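Local coordinates for tryptophan halogenase (Shewanella frigidimarina, PDB 2PYX), which probably halogenates tryptophan as an FAD-dependent enzyme with a Rossmann-type nucleotide-binding fold, at residues P359-A364 with I405-L410; N281-D286 with L410-S415; G61-M66 with A458-A463; H400-I405 with P433-A438. All coordinates share one frame; numbering follows the deposited sequence. Where two conformers were deposited one is given.

Contact 1: residues P359-A364 with I405-L410; sequences PLEASA and IDFLKL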
loop_
_atom_site.group_PDB
_atom_site.type_symbol
_atom_site.label_atom_id
_atom_site.label_comp_id
_atom_site.label_asym_id
_atom_site.label_seq_id
_atom_site.Cartn_x
_atom_site.Cartn_y
_atom_site.Cartn_z
ATOM N N PRO A 359 -2.144 -7.228 4.378
ATOM C CA PRO A 359 -1.328 -6.044 4.103
ATOM C C PRO A 359 0.108 -6.322 3.675
ATOM O O PRO A 359 0.989 -5.470 3.853
ATOM C CB PRO A 359 -1.352 -5.308 5.448
ATOM C CG PRO A 359 -1.499 -6.380 6.426
ATOM C CD PRO A 359 -2.387 -7.406 5.826
ATOM N N LEU A 360 0.344 -7.488 3.065
ATOM C CA LEU A 360 1.640 -7.810 2.506
ATOM C C LEU A 360 1.814 -6.859 1.334
ATOM O O LEU A 360 0.983 -6.809 0.427
ATOM C CB LEU A 360 1.670 -9.246 2.007
ATOM C CG LEU A 360 2.954 -9.845 1.436
ATOM C CD1 LEU A 360 4.041 -9.779 2.448
ATOM C CD2 LEU A 360 2.757 -11.282 1.019
ATOM N N GLU A 361 2.897 -6.130 1.351
ATOM C CA GLU A 361 3.216 -5.098 0.373
ATOM C C GLU A 361 2.281 -3.884 0.426
ATOM O O GLU A 361 2.320 -3.052 -0.505
ATOM C CB GLU A 361 3.344 -5.637 -1.051
ATOM C CG GLU A 361 4.474 -6.635 -1.197
ATOM C CD GLU A 361 5.856 -6.011 -1.171
ATOM O OE1 GLU A 361 5.963 -4.761 -1.196
ATOM O OE2 GLU A 361 6.829 -6.778 -1.127
ATOM N N ALA A 362 1.463 -3.760 1.471
ATOM C CA ALA A 362 0.748 -2.524 1.759
ATOM C C ALA A 362 -0.038 -1.999 0.544
ATOM O O ALA A 362 0.135 -0.860 0.099
ATOM C CB ALA A 362 1.730 -1.463 2.339
ATOM N N SER A 363 -0.942 -2.807 0.031
ATOM C CA SER A 363 -1.708 -2.408 -1.137
ATOM C C SER A 363 -2.865 -1.501 -0.812
ATOM O O SER A 363 -3.378 -0.819 -1.693
ATOM C CB SER A 363 -2.196 -3.631 -1.929
ATOM O OG SER A 363 -3.087 -4.420 -1.179
ATOM N N ALA A 364 -3.270 -1.427 0.446
ATOM C CA ALA A 364 -4.574 -0.799 0.754
ATOM C C ALA A 364 -4.616 0.702 0.450
ATOM O O ALA A 364 -5.508 1.165 -0.288
ATOM C CB ALA A 364 -4.995 -1.071 2.171
ATOM N N ILE A 405 -2.332 -9.841 -6.595
ATOM C CA ILE A 405 -2.442 -11.215 -6.147
ATOM C C ILE A 405 -1.179 -12.001 -6.548
ATOM O O ILE A 405 -0.580 -12.762 -5.762
ATOM C CB ILE A 405 -3.719 -11.894 -6.629
ATOM C CG1 ILE A 405 -4.962 -11.184 -6.084
ATOM C CG2 ILE A 405 -3.719 -13.388 -6.211
ATOM C CD1 ILE A 405 -4.997 -11.089 -4.586
ATOM N N ASP A 406 -0.743 -11.792 -7.781
ATOM C CA ASP A 406 0.399 -12.529 -8.276
ATOM C C ASP A 406 1.671 -12.109 -7.539
ATOM O O ASP A 406 2.517 -12.943 -7.200
ATOM C CB ASP A 406 0.608 -12.276 -9.783
ATOM C CG ASP A 406 -0.396 -12.998 -10.645
ATOM O OD1 ASP A 406 -1.262 -13.755 -10.135
ATOM O OD2 ASP A 406 -0.294 -12.796 -11.904
ATOM N N PHE A 407 1.826 -10.809 -7.315
ATOM C CA PHE A 407 3.028 -10.303 -6.649
ATOM C C PHE A 407 3.091 -10.818 -5.208
ATOM O O PHE A 407 4.141 -11.268 -4.739
ATOM C CB PHE A 407 3.112 -8.768 -6.699
ATOM C CG PHE A 407 4.382 -8.218 -6.093
ATOM C CD1 PHE A 407 5.617 -8.719 -6.455
ATOM C CD2 PHE A 407 4.331 -7.216 -5.140
ATOM C CE1 PHE A 407 6.797 -8.199 -5.895
ATOM C CE2 PHE A 407 5.494 -6.686 -4.595
ATOM C CZ PHE A 407 6.719 -7.185 -4.971
ATOM N N LEU A 408 1.973 -10.731 -4.491
ATOM C CA LEU A 408 1.942 -11.266 -3.119
ATOM C C LEU A 408 2.217 -12.748 -3.114
ATOM O O LEU A 408 3.042 -13.233 -2.361
ATOM C CB LEU A 408 0.612 -10.968 -2.460
ATOM C CG LEU A 408 0.527 -9.601 -1.777
ATOM C CD1 LEU A 408 0.895 -8.417 -2.667
ATOM C CD2 LEU A 408 -0.849 -9.407 -1.142
ATOM N N LYS A 409 1.545 -13.491 -3.994
ATOM C CA LYS A 409 1.740 -14.949 -4.036
ATOM C C LYS A 409 3.195 -15.321 -4.319
ATOM O O LYS A 409 3.710 -16.314 -3.775
ATOM C CB LYS A 409 0.823 -15.565 -5.078
ATOM C CG LYS A 409 0.934 -17.092 -5.203
ATOM C CD LYS A 409 0.578 -17.813 -3.853
ATOM C CE LYS A 409 0.556 -19.316 -4.055
ATOM N NZ LYS A 409 -0.182 -20.071 -2.961
ATOM N N LEU A 410 3.867 -14.552 -5.181
ATOM C CA LEU A 410 5.293 -14.770 -5.474
ATOM C C LEU A 410 6.124 -14.904 -4.198
ATOM O O LEU A 410 7.067 -15.667 -4.155
ATOM C CB LEU A 410 5.846 -13.583 -6.303
ATOM C CG LEU A 410 7.326 -13.687 -6.738
ATOM C CD1 LEU A 410 7.582 -14.840 -7.640
ATOM C CD2 LEU A 410 7.787 -12.385 -7.441
#
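E361 meets L408 of helix 383-413 through its CB and F407 of the same helix through the rest of its chain. CB lies 4.0 Å from CD1 of L408, a purely apolar touch. CG comes within 3.5 Å of CE2 of F407, and a bend at chi2 (-73°) keeps the carboxylate beside that same ring carbon, with CD also 3.5 Å from F407 CE2. The two side chains cross at about a right angle with carboxylate and ring planes 44° apart, so the acid lies oblique to the phenyl ring. At the tip, OE2 is 3.7 Å from F407 CE2, yet its polar partners are H411 NE2 and H111 ND1, both hydrogen-bonded to it. Before E361, the side chains of L360 and L408 slide past each other in opposite directions, CD2 of L360 meeting CG of L408 at 4.0 Å, while L360 O rests 3.5 Å from CD1 of L408. A type II turn from P359 to A362 presents both residues to the helix. With a leucine in place of E361, H411 and H111 would probably lose the carboxylate oxygen they share. The chemistry is thus an apolar stem leading to a buried carboxylate gripped by two histidines, consistent with the predicted role of E361 in binding L-tryptophan.

Contact 2: residues N281-D286 with L410-S415; sequences NGWIWD and LHYVIS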
loop_
_atom_site.group_PDB
_atom_site.type_symbol
_atom_site.label_atom_id
_atom_site.label_comp_id
_atom_site.label_asym_id
_atom_site.label_seq_id
_atom_site.Cartn_x
_atom_site.Cartn_y
_atom_site.Cartn_z
ATOM N N ASN A 281 2.575 -20.453 9.978
ATOM C CA ASN A 281 1.278 -20.415 9.327
ATOM C C ASN A 281 0.873 -19.039 8.831
ATOM O O ASN A 281 -0.324 -18.758 8.715
ATOM C CB ASN A 281 0.210 -21.019 10.252
ATOM C CG ASN A 281 0.443 -22.478 10.468
ATOM O OD1 ASN A 281 0.323 -23.258 9.547
ATOM N ND2 ASN A 281 0.791 -22.864 11.694
ATOM N N GLY A 282 1.866 -18.205 8.544
ATOM C CA GLY A 282 1.616 -16.861 8.071
ATOM C C GLY A 282 2.850 -16.002 8.285
ATOM O O GLY A 282 3.969 -16.477 8.151
ATOM N N TRP A 283 2.647 -14.745 8.613
ATOM C CA TRP A 283 3.759 -13.822 8.817
ATOM C C TRP A 283 3.313 -12.723 9.745
ATOM O O TRP A 283 2.115 -12.395 9.844
ATOM C CB TRP A 283 4.262 -13.270 7.472
ATOM C CG TRP A 283 3.238 -12.496 6.703
ATOM C CD1 TRP A 283 2.254 -12.990 5.851
ATOM C CD2 TRP A 283 3.085 -11.071 6.693
ATOM N NE1 TRP A 283 1.511 -11.944 5.356
ATOM C CE2 TRP A 283 2.006 -10.762 5.836
ATOM C CE3 TRP A 283 3.750 -10.016 7.318
ATOM C CZ2 TRP A 283 1.571 -9.445 5.618
ATOM C CZ3 TRP A 283 3.372 -8.702 7.046
ATOM C CH2 TRP A 283 2.280 -8.430 6.200
ATOM N N ILE A 284 4.302 -12.127 10.428
ATOM C CA ILE A 284 4.058 -11.048 11.362
ATOM C C ILE A 284 4.597 -9.711 10.865
ATOM O O ILE A 284 5.765 -9.643 10.480
ATOM C CB ILE A 284 4.675 -11.392 12.708
ATOM C CG1 ILE A 284 3.830 -12.483 13.349
ATOM C CG2 ILE A 284 4.727 -10.202 13.627
ATOM C CD1 ILE A 284 4.401 -13.060 14.673
ATOM N N TRP A 285 3.718 -8.706 10.806
ATOM C CA TRP A 285 4.117 -7.349 10.418
ATOM C C TRP A 285 4.581 -6.596 11.652
ATOM O O TRP A 285 4.175 -6.908 12.784
ATOM C CB TRP A 285 3.012 -6.577 9.723
ATOM C CG TRP A 285 1.972 -5.963 10.602
ATOM C CD1 TRP A 285 2.105 -4.874 11.419
ATOM C CD2 TRP A 285 0.598 -6.352 10.682
ATOM N NE1 TRP A 285 0.893 -4.563 11.997
ATOM C CE2 TRP A 285 -0.043 -5.471 11.562
ATOM C CE3 TRP A 285 -0.156 -7.377 10.081
ATOM C CZ2 TRP A 285 -1.406 -5.583 11.859
ATOM C CZ3 TRP A 285 -1.487 -7.492 10.393
ATOM C CH2 TRP A 285 -2.099 -6.607 11.280
ATOM N N ASP A 286 5.457 -5.619 11.429
ATOM C CA ASP A 286 6.003 -4.846 12.537
ATOM C C ASP A 286 6.253 -3.469 11.933
ATOM O O ASP A 286 7.129 -3.325 11.084
ATOM C CB ASP A 286 7.245 -5.539 13.100
ATOM C CG ASP A 286 7.752 -4.899 14.391
ATOM O OD1 ASP A 286 7.632 -3.657 14.533
ATOM O OD2 ASP A 286 8.326 -5.659 15.216
ATOM N N LEU A 410 3.867 -14.552 -5.181
ATOM C CA LEU A 410 5.293 -14.770 -5.474
ATOM C C LEU A 410 6.124 -14.904 -4.198
ATOM O O LEU A 410 7.067 -15.667 -4.155
ATOM C CB LEU A 410 5.846 -13.583 -6.303
ATOM C CG LEU A 410 7.326 -13.687 -6.738
ATOM C CD1 LEU A 410 7.582 -14.840 -7.640
ATOM C CD2 LEU A 410 7.787 -12.385 -7.441
ATOM N N HIS A 411 5.816 -14.083 -3.185
ATOM C CA HIS A 411 6.578 -14.061 -1.939
ATOM C C HIS A 411 6.549 -15.436 -1.290
ATOM O O HIS A 411 7.535 -15.830 -0.630
ATOM C CB HIS A 411 6.038 -13.046 -0.942
ATOM C CG HIS A 411 6.201 -11.604 -1.338
ATOM N ND1 HIS A 411 5.604 -11.069 -2.469
ATOM C CD2 HIS A 411 6.855 -10.581 -0.737
ATOM C CE1 HIS A 411 5.872 -9.768 -2.516
ATOM N NE2 HIS A 411 6.625 -9.446 -1.477
ATOM N N TYR A 412 5.443 -16.138 -1.415
ATOM C CA TYR A 412 5.290 -17.472 -0.819
ATOM C C TYR A 412 5.844 -18.568 -1.696
ATOM O O TYR A 412 6.436 -19.535 -1.221
ATOM C CB TYR A 412 3.806 -17.779 -0.561
ATOM C CG TYR A 412 3.143 -16.871 0.428
ATOM C CD1 TYR A 412 3.232 -17.131 1.786
ATOM C CD2 TYR A 412 2.418 -15.738 0.051
ATOM C CE1 TYR A 412 2.639 -16.308 2.684
ATOM C CE2 TYR A 412 1.795 -14.930 0.979
ATOM C CZ TYR A 412 1.918 -15.214 2.304
ATOM O OH TYR A 412 1.302 -14.398 3.239
ATOM N N VAL A 413 5.576 -18.483 -2.985
ATOM C CA VAL A 413 5.808 -19.647 -3.878
ATOM C C VAL A 413 7.262 -20.029 -4.003
ATOM O O VAL A 413 7.588 -21.195 -4.235
ATOM C CB VAL A 413 5.326 -19.411 -5.319
ATOM C CG1 VAL A 413 5.731 -20.627 -6.249
ATOM C CG2 VAL A 413 3.883 -19.242 -5.364
ATOM N N ILE A 414 8.147 -19.035 -3.895
ATOM C CA ILE A 414 9.575 -19.278 -4.065
ATOM C C ILE A 414 10.346 -19.484 -2.751
ATOM O O ILE A 414 11.591 -19.549 -2.740
ATOM C CB ILE A 414 10.234 -18.207 -4.945
ATOM C CG1 ILE A 414 10.240 -16.855 -4.253
ATOM C CG2 ILE A 414 9.535 -18.154 -6.298
ATOM C CD1 ILE A 414 10.746 -15.713 -5.145
ATOM N N SER A 415 9.615 -19.650 -1.660
ATOM C CA SER A 415 10.242 -20.112 -0.426
ATOM C C SER A 415 10.748 -21.540 -0.571
ATOM O O SER A 415 10.241 -22.326 -1.377
ATOM C CB SER A 415 9.230 -20.077 0.741
ATOM O OG SER A 415 9.899 -20.414 1.963
#
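W283 and Y412 cross at about a right angle, the phenol pointing its hydroxyl at the pyrrole end of the indole. Y412 OH arrives at the indole edge, near the ring plane, 3.1 Å from CD1 of W283. It is almost as near to the indole nitrogen, at 3.2 Å from W283 NE1, but the angle there is too poor for a hydrogen bond. Both polar groups turn instead to E358, whose OE2 is hydrogen-bonded to W283 NE1 and to Y412 OH, so one carboxylate oxygen holds the two rings in their mutual orientation. W283 belongs to strand 282-288, which forms a beta hairpin with strand 274-279 and pairs antiparallel with strand 292-299 on its other side, within the large mixed sheet of the enzyme. Its CG sits between the backbone N and the carbonyl carbon (chi1 61°), which swings the indole off the sheet toward the last turn of helix 383-413. Y412 comes from that turn, just before I414 leaves helical geometry, and S415 N bonds back to Y412 O at 3.2 Å. The phenol ring is further stacked with H426, and L360 packs against the indole.

Contact 3: residues G61-M66 with A458-A463; sequences GTWPSM and ALFPAA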
loop_
_atom_site.group_PDB
_atom_site.type_symbol
_atom_site.label_atom_id
_atom_site.label_comp_id
_atom_site.label_asym_id
_atom_site.label_seq_id
_atom_site.Cartn_x
_atom_site.Cartn_y
_atom_site.Cartn_z
ATOM N N GLY A 61 1.150 1.288 6.665
ATOM C CA GLY A 61 2.171 1.743 5.744
ATOM C C GLY A 61 1.620 2.262 4.419
ATOM O O GLY A 61 0.520 1.902 3.961
ATOM N N THR A 62 2.448 3.074 3.766
ATOM C CA THR A 62 2.149 3.626 2.448
ATOM C C THR A 62 3.259 3.342 1.467
ATOM O O THR A 62 4.317 2.828 1.818
ATOM C CB THR A 62 1.925 5.147 2.482
ATOM O OG1 THR A 62 3.162 5.847 2.352
ATOM C CG2 THR A 62 1.253 5.579 3.724
ATOM N N TRP A 63 2.974 3.679 0.216
ATOM C CA TRP A 63 3.961 3.667 -0.863
ATOM C C TRP A 63 4.430 5.125 -1.040
ATOM O O TRP A 63 3.854 6.052 -0.468
ATOM C CB TRP A 63 3.399 3.014 -2.171
ATOM C CG TRP A 63 3.487 1.498 -2.122
ATOM C CD1 TRP A 63 2.751 0.665 -1.322
ATOM C CD2 TRP A 63 4.395 0.649 -2.849
ATOM N NE1 TRP A 63 3.134 -0.640 -1.521
ATOM C CE2 TRP A 63 4.133 -0.680 -2.453
ATOM C CE3 TRP A 63 5.387 0.877 -3.803
ATOM C CZ2 TRP A 63 4.864 -1.757 -2.940
ATOM C CZ3 TRP A 63 6.072 -0.189 -4.309
ATOM C CH2 TRP A 63 5.815 -1.483 -3.893
ATOM N N PRO A 64 5.470 5.317 -1.844
ATOM C CA PRO A 64 5.930 6.674 -2.094
ATOM C C PRO A 64 4.931 7.583 -2.774
ATOM O O PRO A 64 5.085 8.799 -2.689
ATOM C CB PRO A 64 7.148 6.462 -2.982
ATOM C CG PRO A 64 7.653 5.080 -2.649
ATOM C CD PRO A 64 6.381 4.298 -2.400
ATOM N N SER A 65 3.927 7.004 -3.422
ATOM C CA SER A 65 2.826 7.765 -3.997
ATOM C C SER A 65 2.185 8.723 -2.990
ATOM O O SER A 65 1.689 9.799 -3.372
ATOM C CB SER A 65 1.780 6.798 -4.530
ATOM O OG SER A 65 1.434 5.842 -3.538
HETATM N N MSE A 66 2.242 8.378 -1.700
HETATM C CA MSE A 66 1.572 9.169 -0.687
HETATM C C MSE A 66 2.192 10.554 -0.585
HETATM O O MSE A 66 1.503 11.516 -0.256
HETATM C CB MSE A 66 1.612 8.475 0.657
HETATM C CG MSE A 66 0.736 9.135 1.710
HETATM SE SE MSE A 66 -1.158 9.345 1.248
HETATM C CE MSE A 66 -1.685 7.511 1.481
ATOM N N ALA A 458 1.561 0.636 -14.148
ATOM C CA ALA A 458 1.388 -0.468 -13.238
ATOM C C ALA A 458 1.624 -0.057 -11.797
ATOM O O ALA A 458 2.430 0.823 -11.493
ATOM C CB ALA A 458 2.320 -1.580 -13.592
ATOM N N LEU A 459 0.938 -0.723 -10.866
ATOM C CA LEU A 459 1.151 -0.451 -9.461
ATOM C C LEU A 459 2.547 -0.861 -9.021
ATOM O O LEU A 459 3.218 -0.101 -8.319
ATOM C CB LEU A 459 0.141 -1.227 -8.613
ATOM C CG LEU A 459 -1.166 -0.623 -8.127
ATOM C CD1 LEU A 459 -1.663 -1.520 -6.999
ATOM C CD2 LEU A 459 -1.069 0.819 -7.650
ATOM N N PHE A 460 2.962 -2.048 -9.413
ATOM C CA PHE A 460 4.331 -2.517 -9.154
ATOM C C PHE A 460 5.114 -2.582 -10.453
ATOM O O PHE A 460 4.735 -3.280 -11.392
ATOM C CB PHE A 460 4.328 -3.929 -8.531
ATOM C CG PHE A 460 3.564 -4.039 -7.251
ATOM C CD1 PHE A 460 4.107 -3.596 -6.057
ATOM C CD2 PHE A 460 2.300 -4.631 -7.220
ATOM C CE1 PHE A 460 3.380 -3.720 -4.885
ATOM C CE2 PHE A 460 1.600 -4.745 -6.055
ATOM C CZ PHE A 460 2.123 -4.280 -4.893
ATOM N N PRO A 461 6.294 -1.925 -10.495
ATOM C CA PRO A 461 7.136 -2.083 -11.659
ATOM C C PRO A 461 7.890 -3.363 -11.605
ATOM O O PRO A 461 7.924 -4.004 -10.510
ATOM C CB PRO A 461 8.123 -0.914 -11.536
ATOM C CG PRO A 461 8.232 -0.678 -10.146
ATOM C CD PRO A 461 6.909 -1.061 -9.494
ATOM N N ALA A 462 8.509 -3.711 -12.731
ATOM C CA ALA A 462 9.304 -4.922 -12.872
ATOM C C ALA A 462 10.319 -4.986 -11.741
ATOM O O ALA A 462 10.603 -6.057 -11.270
ATOM C CB ALA A 462 10.007 -4.992 -14.221
ATOM N N ALA A 463 10.888 -3.851 -11.323
ATOM C CA ALA A 463 11.923 -3.882 -10.280
ATOM C C ALA A 463 11.421 -4.553 -9.019
ATOM O O ALA A 463 12.179 -5.223 -8.341
ATOM C CB ALA A 463 12.450 -2.514 -9.956
#
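W63 and F460 make this contact almost alone, as an offset edge-to-face pair in which the edge of F460 is directed at the face of the six-membered ring of W63. As modelled, the ring centroids are 5.1 Å apart and the planes stand at 72°. The exact depth of the approach is doubtful, because the indole is placed too close to the phenyl edge at CZ2 and W63 was deposited in two conformers. F460 is buried, its ring also meeting that of F407. Around the rings the contact is looser: P461 and L459 stand back from the indole, and W63 remains partly exposed. Replacing F460 by an alanine is likely to open a gap beside the indole and leave W63 and F407 without their shared aromatic neighbour. The indole is also tied at its nitrogen, since W63 NE1 is hydrogen-bonded to the backbone O of E361, close to the predicted active site. At its base, W63 O takes two bonds from opposite faces of its plane: T62 OG1 lies 2.9 Å from W63 O and 38° out of the carbonyl plane, and M66 N is 3.1 Å from W63 O. The pair joins the turn between strand 60-61 and helix 65-73 to the loop leading into helix 462-471, with F460 and L459 packing on helix 383-413.

Contact 4: residues H400-I405 with P433-A438; sequences HWQQII and PDSLQA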
loop_
_atom_site.group_PDB
_atom_site.type_symbol
_atom_site.label_atom_id
_atom_site.label_comp_id
_atom_site.label_asym_id
_atom_site.label_seq_id
_atom_site.Cartn_x
_atom_site.Cartn_y
_atom_site.Cartn_z
ATOM N N HIS A 400 -4.635 -4.297 -12.056
ATOM C CA HIS A 400 -4.000 -4.044 -10.737
ATOM C C HIS A 400 -4.207 -5.179 -9.775
ATOM O O HIS A 400 -3.246 -5.628 -9.134
ATOM C CB HIS A 400 -4.498 -2.768 -10.112
ATOM C CG HIS A 400 -3.989 -1.529 -10.786
ATOM N ND1 HIS A 400 -2.769 -1.462 -11.429
ATOM C CD2 HIS A 400 -4.518 -0.280 -10.837
ATOM C CE1 HIS A 400 -2.585 -0.219 -11.868
ATOM N NE2 HIS A 400 -3.636 0.512 -11.532
ATOM N N TRP A 401 -5.439 -5.652 -9.677
ATOM C CA TRP A 401 -5.739 -6.750 -8.715
ATOM C C TRP A 401 -5.059 -8.041 -9.125
ATOM O O TRP A 401 -4.538 -8.774 -8.284
ATOM C CB TRP A 401 -7.244 -6.884 -8.459
ATOM C CG TRP A 401 -7.675 -5.996 -7.346
ATOM C CD1 TRP A 401 -8.340 -4.785 -7.427
ATOM C CD2 TRP A 401 -7.442 -6.226 -5.969
ATOM N NE1 TRP A 401 -8.552 -4.292 -6.167
ATOM C CE2 TRP A 401 -8.033 -5.182 -5.249
ATOM C CE3 TRP A 401 -6.834 -7.278 -5.260
ATOM C CZ2 TRP A 401 -7.968 -5.123 -3.861
ATOM C CZ3 TRP A 401 -6.798 -7.208 -3.874
ATOM C CH2 TRP A 401 -7.356 -6.139 -3.206
ATOM N N GLN A 402 -5.016 -8.343 -10.407
ATOM C CA GLN A 402 -4.275 -9.544 -10.841
ATOM C C GLN A 402 -2.809 -9.400 -10.447
ATOM O O GLN A 402 -2.207 -10.363 -9.978
ATOM C CB GLN A 402 -4.439 -9.808 -12.342
ATOM C CG GLN A 402 -3.553 -10.951 -12.874
ATOM C CD GLN A 402 -3.723 -11.228 -14.388
ATOM O OE1 GLN A 402 -4.354 -12.204 -14.791
ATOM N NE2 GLN A 402 -3.139 -10.369 -15.219
ATOM N N GLN A 403 -2.224 -8.224 -10.659
ATOM C CA GLN A 403 -0.834 -7.988 -10.328
ATOM C C GLN A 403 -0.603 -8.087 -8.841
ATOM O O GLN A 403 0.423 -8.652 -8.415
ATOM C CB GLN A 403 -0.368 -6.633 -10.814
ATOM C CG GLN A 403 1.132 -6.549 -10.782
ATOM C CD GLN A 403 1.705 -5.183 -11.007
ATOM O OE1 GLN A 403 1.303 -4.199 -10.388
ATOM N NE2 GLN A 403 2.763 -5.142 -11.855
ATOM N N ILE A 404 -1.517 -7.557 -8.027
ATOM C CA ILE A 404 -1.347 -7.599 -6.568
ATOM C C ILE A 404 -1.361 -9.063 -6.130
ATOM O O ILE A 404 -0.512 -9.513 -5.376
ATOM C CB ILE A 404 -2.472 -6.806 -5.879
ATOM C CG1 ILE A 404 -2.249 -5.309 -6.039
ATOM C CG2 ILE A 404 -2.563 -7.208 -4.421
ATOM C CD1 ILE A 404 -3.459 -4.496 -5.814
ATOM N N ILE A 405 -2.332 -9.841 -6.595
ATOM C CA ILE A 405 -2.442 -11.215 -6.147
ATOM C C ILE A 405 -1.179 -12.001 -6.548
ATOM O O ILE A 405 -0.580 -12.762 -5.762
ATOM C CB ILE A 405 -3.719 -11.894 -6.629
ATOM C CG1 ILE A 405 -4.962 -11.184 -6.084
ATOM C CG2 ILE A 405 -3.719 -13.388 -6.211
ATOM C CD1 ILE A 405 -4.997 -11.089 -4.586
ATOM N N PRO A 433 -1.907 -18.714 -9.370
ATOM C CA PRO A 433 -2.593 -18.239 -10.585
ATOM C C PRO A 433 -1.879 -18.616 -11.879
ATOM O O PRO A 433 -0.668 -18.610 -11.910
ATOM C CB PRO A 433 -2.686 -16.744 -10.368
ATOM C CG PRO A 433 -2.649 -16.567 -8.873
ATOM C CD PRO A 433 -1.730 -17.633 -8.396
ATOM N N ASP A 434 -2.638 -18.918 -12.926
ATOM C CA ASP A 434 -2.015 -19.287 -14.171
ATOM C C ASP A 434 -1.075 -18.196 -14.660
ATOM O O ASP A 434 -0.031 -18.505 -15.231
ATOM C CB ASP A 434 -3.078 -19.490 -15.257
ATOM C CG ASP A 434 -3.945 -20.679 -15.024
ATOM O OD1 ASP A 434 -3.583 -21.592 -14.252
ATOM O OD2 ASP A 434 -5.010 -20.702 -15.707
ATOM N N SER A 435 -1.451 -16.930 -14.488
ATOM C CA SER A 435 -0.589 -15.828 -14.932
ATOM C C SER A 435 0.774 -15.879 -14.234
ATOM O O SER A 435 1.848 -15.673 -14.859
ATOM C CB SER A 435 -1.294 -14.490 -14.679
ATOM O OG SER A 435 -1.769 -14.446 -13.339
ATOM N N LEU A 436 0.762 -16.181 -12.941
ATOM C CA LEU A 436 2.019 -16.283 -12.181
ATOM C C LEU A 436 2.776 -17.539 -12.557
ATOM O O LEU A 436 4.011 -17.527 -12.639
ATOM C CB LEU A 436 1.752 -16.284 -10.680
ATOM C CG LEU A 436 3.000 -16.337 -9.781
ATOM C CD1 LEU A 436 4.000 -15.203 -10.028
ATOM C CD2 LEU A 436 2.588 -16.321 -8.331
ATOM N N GLN A 437 2.079 -18.648 -12.773
ATOM C CA GLN A 437 2.767 -19.873 -13.219
ATOM C C GLN A 437 3.568 -19.590 -14.499
ATOM O O GLN A 437 4.685 -20.073 -14.659
ATOM C CB GLN A 437 1.767 -20.992 -13.465
ATOM C CG GLN A 437 1.136 -21.603 -12.222
ATOM C CD GLN A 437 0.207 -22.786 -12.515
ATOM O OE1 GLN A 437 0.462 -23.579 -13.424
ATOM N NE2 GLN A 437 -0.861 -22.910 -11.742
ATOM N N ALA A 438 2.973 -18.826 -15.413
ATOM C CA ALA A 438 3.668 -18.519 -16.666
ATOM C C ALA A 438 4.932 -17.725 -16.410
ATOM O O ALA A 438 5.990 -17.952 -17.026
ATOM C CB ALA A 438 2.766 -17.794 -17.634
#
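With CG anti to the backbone N (chi1 173°) and chi2 fully extended at 180°, Q402 stretches out from its helix to S435, whose OG lies between its own backbone N and carbonyl carbon (chi1 50°). The amide and hydroxyl draw near without bonding: Q402 OE1 is 3.7 Å from S435 OG and 3.8 Å from S435 CB, so the touch is one of van der Waals contact. The hydroxyl is instead hydrogen-bonded to D406 OD2, one turn further along the same helix as Q402. This polar pair lies on the solvent side, Q402 being exposed. Deeper in, the contact becomes apolar, as CG2 of I405 meets CG of P433 at 4.3 Å, a light touch; the end of the isoleucine leads away from P433, and the side chain also packs on V250 and L251. P433 occupies the N-cap position of helix 434-443, and its carbonyl accepts from Q437 in the first turn. The nearest CA atoms are 8.4 Å apart for Q402 and S435 and 8.3 Å for I405 and P433, with one segment ascending as the other descends. This is plain packing, with the I405 side chain about 11 Å from that of E361. The first turn of helix 434-443 lies against helix 383-413, where L436 continues the interface onto D406 and K409, and short helix 248-251 closes the same seam by packing on I405 and P433.

Overall arrangement
Helix 383-413 is the common element: contacts 1, 2 and 4 use successive parts of it, contacts 1 and 4 sharing I405 and contacts 1 and 2 sharing L410. Contact 3 is tied to the helix by F460 O to Q403 NE2, and to the turn of contact 1 by W63 NE1 to E361 O. Contact 1 is central, its centre 10 to 11 Å from those of the other three, while contacts 2 and 3 lie farthest apart, about 19 Å between centres. Along the chain, contact 3 encloses the others, contact 1 is nested inside contact 2, and contact 4 crosses both. The helix thereby connects the large mixed sheet, the predicted tryptophan site and helix 434-443 on the outside.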